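Local coordinates for protein TetR-family transcriptional regulator (Pectobacterium atrosepticum, PDB 2HYT) that probably binds cis-regulatory DNA through an N-terminal helix-turn-helix and acts as a transcription factor of the TetR family, at residues A[83-88]-A[140-145]. Residues are numbered along the deposited sequence; the frame is centred on the assembly and turned at random. Where two conformers were deposited one is given.
Sequences EDDWEG and IRQGVV
The indole of Trp86 meets Val144 and Val145 obliquely, through the benzo side of the ring. The contact joins two helix ends in the all-helical C-terminal domain of a TetR-type regulator: the N-terminus of helix 85-98 and the C-terminus of helix 122-141. CZ3 of Trp86 lies 3.7 Å from CG2 of Val145. CG1 of Val144 sits nearer the root of the same side chain, 3.9 Å from Trp86 CB. Chi1 of 176° swings the indole away from its own backbone N, and the second torsion turns the six-membered ring toward the valines. The ring of Phe89 also meets it, with the two planes inclined to each other, and Leu193 and Arg197 from the C-terminal tail touch Trp86.

Asp84 is the N-cap of helix 85-98, its OD2 accepting from Glu87 N at 3.0 Å. That carboxylate oxygen also forms a salt bridge to Arg197. A Schellman motif closes helix 122-141, with Gly143 at positive phi. The chain then turns, bringing Val144 and Val145 to the tryptophan.

A polar bridge adds to this apolar packing. The carboxylate of Asp85 and the amide of Gln142 stand almost perpendicular, 87° apart. Gln142 NE2 also bonds to Asn138 OD1, so two acceptors hold the amide. Its bond to Asp85 OD2 is 2.7 Å long and nearly straight at 170°; it comes to the oxygen from the anti side, somewhat out of the carboxylate plane.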
ATOM      1  N   GLU A  83      13.895  13.689  22.785  1.00 34.19           N
ATOM      2  CA  GLU A  83      15.160  14.109  23.370  1.00 38.63           C
ATOM      3  C   GLU A  83      16.335  13.720  22.472  1.00 38.10           C
ATOM      4  O   GLU A  83      17.264  14.511  22.285  1.00 42.46           O
ATOM      5  CB  GLU A  83      15.327  13.441  24.732  1.00 39.39           C
ATOM      6  N   ASP A  84      16.278  12.508  21.902  1.00 32.62           N
ATOM      7  CA  ASP A  84      17.257  12.072  20.896  1.00 28.62           C
ATOM      8  C   ASP A  84      16.491  11.877  19.583  1.00 25.00           C
ATOM      9  O   ASP A  84      15.511  11.180  19.581  1.00 22.53           O
ATOM     10  CB  ASP A  84      17.890  10.750  21.297  1.00 27.24           C
ATOM     11  CG  ASP A  84      18.883  10.274  20.280  1.00 30.46           C
ATOM     12  OD1 ASP A  84      19.975  10.849  20.209  1.00 32.92           O
ATOM     13  OD2 ASP A  84      18.560   9.384  19.492  1.00 29.97           O
ATOM     14  N   ASP A  85      16.928  12.488  18.495  1.00 21.52           N
ATOM     15  CA  ASP A  85      16.100  12.489  17.305  1.00 23.47           C
ATOM     16  C   ASP A  85      16.032  11.119  16.616  1.00 21.08           C
ATOM     17  O   ASP A  85      14.984  10.763  16.044  1.00 21.96           O
ATOM     18  CB  ASP A  85      16.510  13.591  16.367  1.00 25.95           C
ATOM     19  CG  ASP A  85      16.328  14.987  17.011  1.00 31.74           C
ATOM     20  OD1 ASP A  85      15.432  15.125  17.874  1.00 41.84           O
ATOM     21  OD2 ASP A  85      17.104  15.890  16.703  1.00 33.45           O
ATOM     22  N   TRP A  86      17.113  10.360  16.691  1.00 19.51           N
ATOM     23  CA  TRP A  86      17.066   8.995  16.139  1.00 18.62           C
ATOM     24  C   TRP A  86      16.076   8.138  16.923  1.00 18.42           C
ATOM     25  O   TRP A  86      15.241   7.426  16.331  1.00 19.22           O
ATOM     26  CB  TRP A  86      18.434   8.332  16.158  1.00 20.71           C
ATOM     27  CG  TRP A  86      18.383   6.922  15.682  1.00 21.42           C
ATOM     28  CD1 TRP A  86      18.661   5.810  16.422  1.00 25.02           C
ATOM     29  CD2 TRP A  86      18.023   6.450  14.369  1.00 22.36           C
ATOM     30  NE1 TRP A  86      18.491   4.680  15.658  1.00 23.73           N
ATOM     31  CE2 TRP A  86      18.107   5.041  14.396  1.00 22.03           C
ATOM     32  CE3 TRP A  86      17.668   7.068  13.187  1.00 22.21           C
ATOM     33  CZ2 TRP A  86      17.822   4.246  13.268  1.00 23.26           C
ATOM     34  CZ3 TRP A  86      17.381   6.284  12.079  1.00 24.37           C
ATOM     35  CH2 TRP A  86      17.494   4.886  12.125  1.00 24.03           C
ATOM     36  N   GLU A  87      16.121   8.222  18.245  1.00 17.05           N
ATOM     37  CA  GLU A  87      15.194   7.438  19.071  0.50 20.47           C
ATOM     38  C   GLU A  87      13.765   7.927  18.867  1.00 19.17           C
ATOM     39  O   GLU A  87      12.836   7.138  18.872  1.00 19.76           O
ATOM     40  CB  GLU A  87      15.599   7.481  20.546  0.50 21.66           C
ATOM     41  CG  GLU A  87      16.966   6.878  20.827  0.50 27.54           C
ATOM     42  CD  GLU A  87      17.060   5.396  20.500  0.50 31.48           C
ATOM     43  OE1 GLU A  87      16.043   4.684  20.598  0.50 40.61           O
ATOM     44  OE2 GLU A  87      18.163   4.949  20.152  0.50 36.33           O
ATOM     45  N   GLY A  88      13.588   9.226  18.636  1.00 18.54           N
ATOM     46  CA  GLY A  88      12.277   9.749  18.348  1.00 19.86           C
ATOM     47  C   GLY A  88      11.719   9.192  17.030  1.00 19.66           C
ATOM     48  O   GLY A  88      10.514   8.937  16.882  1.00 17.63           O
ATOM     49  N   ILE A 140      19.194  13.386   8.068  1.00 15.37           N
ATOM     50  CA  ILE A 140      20.327  13.402   7.127  1.00 17.67           C
ATOM     51  C   ILE A 140      21.202  14.646   7.339  1.00 17.92           C
ATOM     52  O   ILE A 140      22.440  14.566   7.409  1.00 17.39           O
ATOM     53  CB  ILE A 140      19.854  13.268   5.669  1.00 16.77           C
ATOM     54  CG1 ILE A 140      19.312  11.869   5.443  1.00 16.82           C
ATOM     55  CG2 ILE A 140      21.079  13.531   4.729  1.00 18.78           C
ATOM     56  CD1 ILE A 140      18.431  11.730   4.173  1.00 19.26           C
ATOM     57  N   ARG A 141      20.564  15.807   7.483  1.00 15.92           N
ATOM     58  CA  ARG A 141      21.297  17.030   7.748  1.00 15.94           C
ATOM     59  C   ARG A 141      22.125  16.936   9.039  1.00 14.66           C
ATOM     60  O   ARG A 141      23.248  17.418   9.068  1.00 17.44           O
ATOM     61  CB  ARG A 141      20.326  18.213   7.826  1.00 16.29           C
ATOM     62  CG  ARG A 141      19.778  18.661   6.478  1.00 17.76           C
ATOM     63  CD  ARG A 141      18.845  19.796   6.664  1.00 20.79           C
ATOM     64  NE  ARG A 141      18.253  20.214   5.401  1.00 18.82           N
ATOM     65  CZ  ARG A 141      18.695  21.224   4.673  1.00 20.74           C
ATOM     66  NH1 ARG A 141      19.747  21.920   5.062  1.00 19.52           N
ATOM     67  NH2 ARG A 141      18.094  21.525   3.538  1.00 24.90           N
ATOM     68  N   GLN A 142      21.588  16.297  10.070  1.00 16.33           N
ATOM     69  CA  GLN A 142      22.291  16.081  11.337  1.00 15.86           C
ATOM     70  C   GLN A 142      23.469  15.105  11.248  1.00 21.03           C
ATOM     71  O   GLN A 142      24.312  15.041  12.192  1.00 20.65           O
ATOM     72  CB  GLN A 142      21.318  15.558  12.396  1.00 15.86           C
ATOM     73  CG  GLN A 142      20.291  16.519  12.898  1.00 16.82           C
ATOM     74  CD  GLN A 142      19.696  16.116  14.230  1.00 17.52           C
ATOM     75  OE1 GLN A 142      20.444  15.869  15.200  1.00 23.97           O
ATOM     76  NE2 GLN A 142      18.366  16.132  14.328  1.00 16.97           N
ATOM     77  N   GLY A 143      23.576  14.382  10.138  1.00 18.96           N
ATOM     78  CA  GLY A 143      24.599  13.351   9.985  1.00 19.37           C
ATOM     79  C   GLY A 143      24.267  12.078  10.724  1.00 20.15           C
ATOM     80  O   GLY A 143      25.151  11.211  10.893  1.00 21.57           O
ATOM     81  N   VAL A 144      23.019  11.935  11.145  1.00 18.63           N
ATOM     82  CA  VAL A 144      22.571  10.718  11.835  1.00 18.52           C
ATOM     83  C   VAL A 144      22.239   9.608  10.837  1.00 19.93           C
ATOM     84  O   VAL A 144      22.659   8.450  11.027  1.00 20.16           O
ATOM     85  CB  VAL A 144      21.347  11.005  12.770  1.00 17.21           C
ATOM     86  CG1 VAL A 144      20.759   9.726  13.384  1.00 21.75           C
ATOM     87  CG2 VAL A 144      21.753  12.032  13.883  1.00 19.49           C
ATOM     88  N   VAL A 145      21.479   9.969   9.801  1.00 17.73           N
ATOM     89  CA  VAL A 145      21.053   9.063   8.727  1.00 18.89           C
ATOM     90  C   VAL A 145      21.928   9.293   7.501  1.00 19.17           C
ATOM     91  O   VAL A 145      22.241  10.430   7.121  1.00 20.37           O
ATOM     92  CB  VAL A 145      19.552   9.207   8.427  1.00 20.98           C
ATOM     93  CG1 VAL A 145      19.110   8.540   7.033  1.00 19.36           C
ATOM     94  CG2 VAL A 145      18.745   8.634   9.585  1.00 18.86           C
TER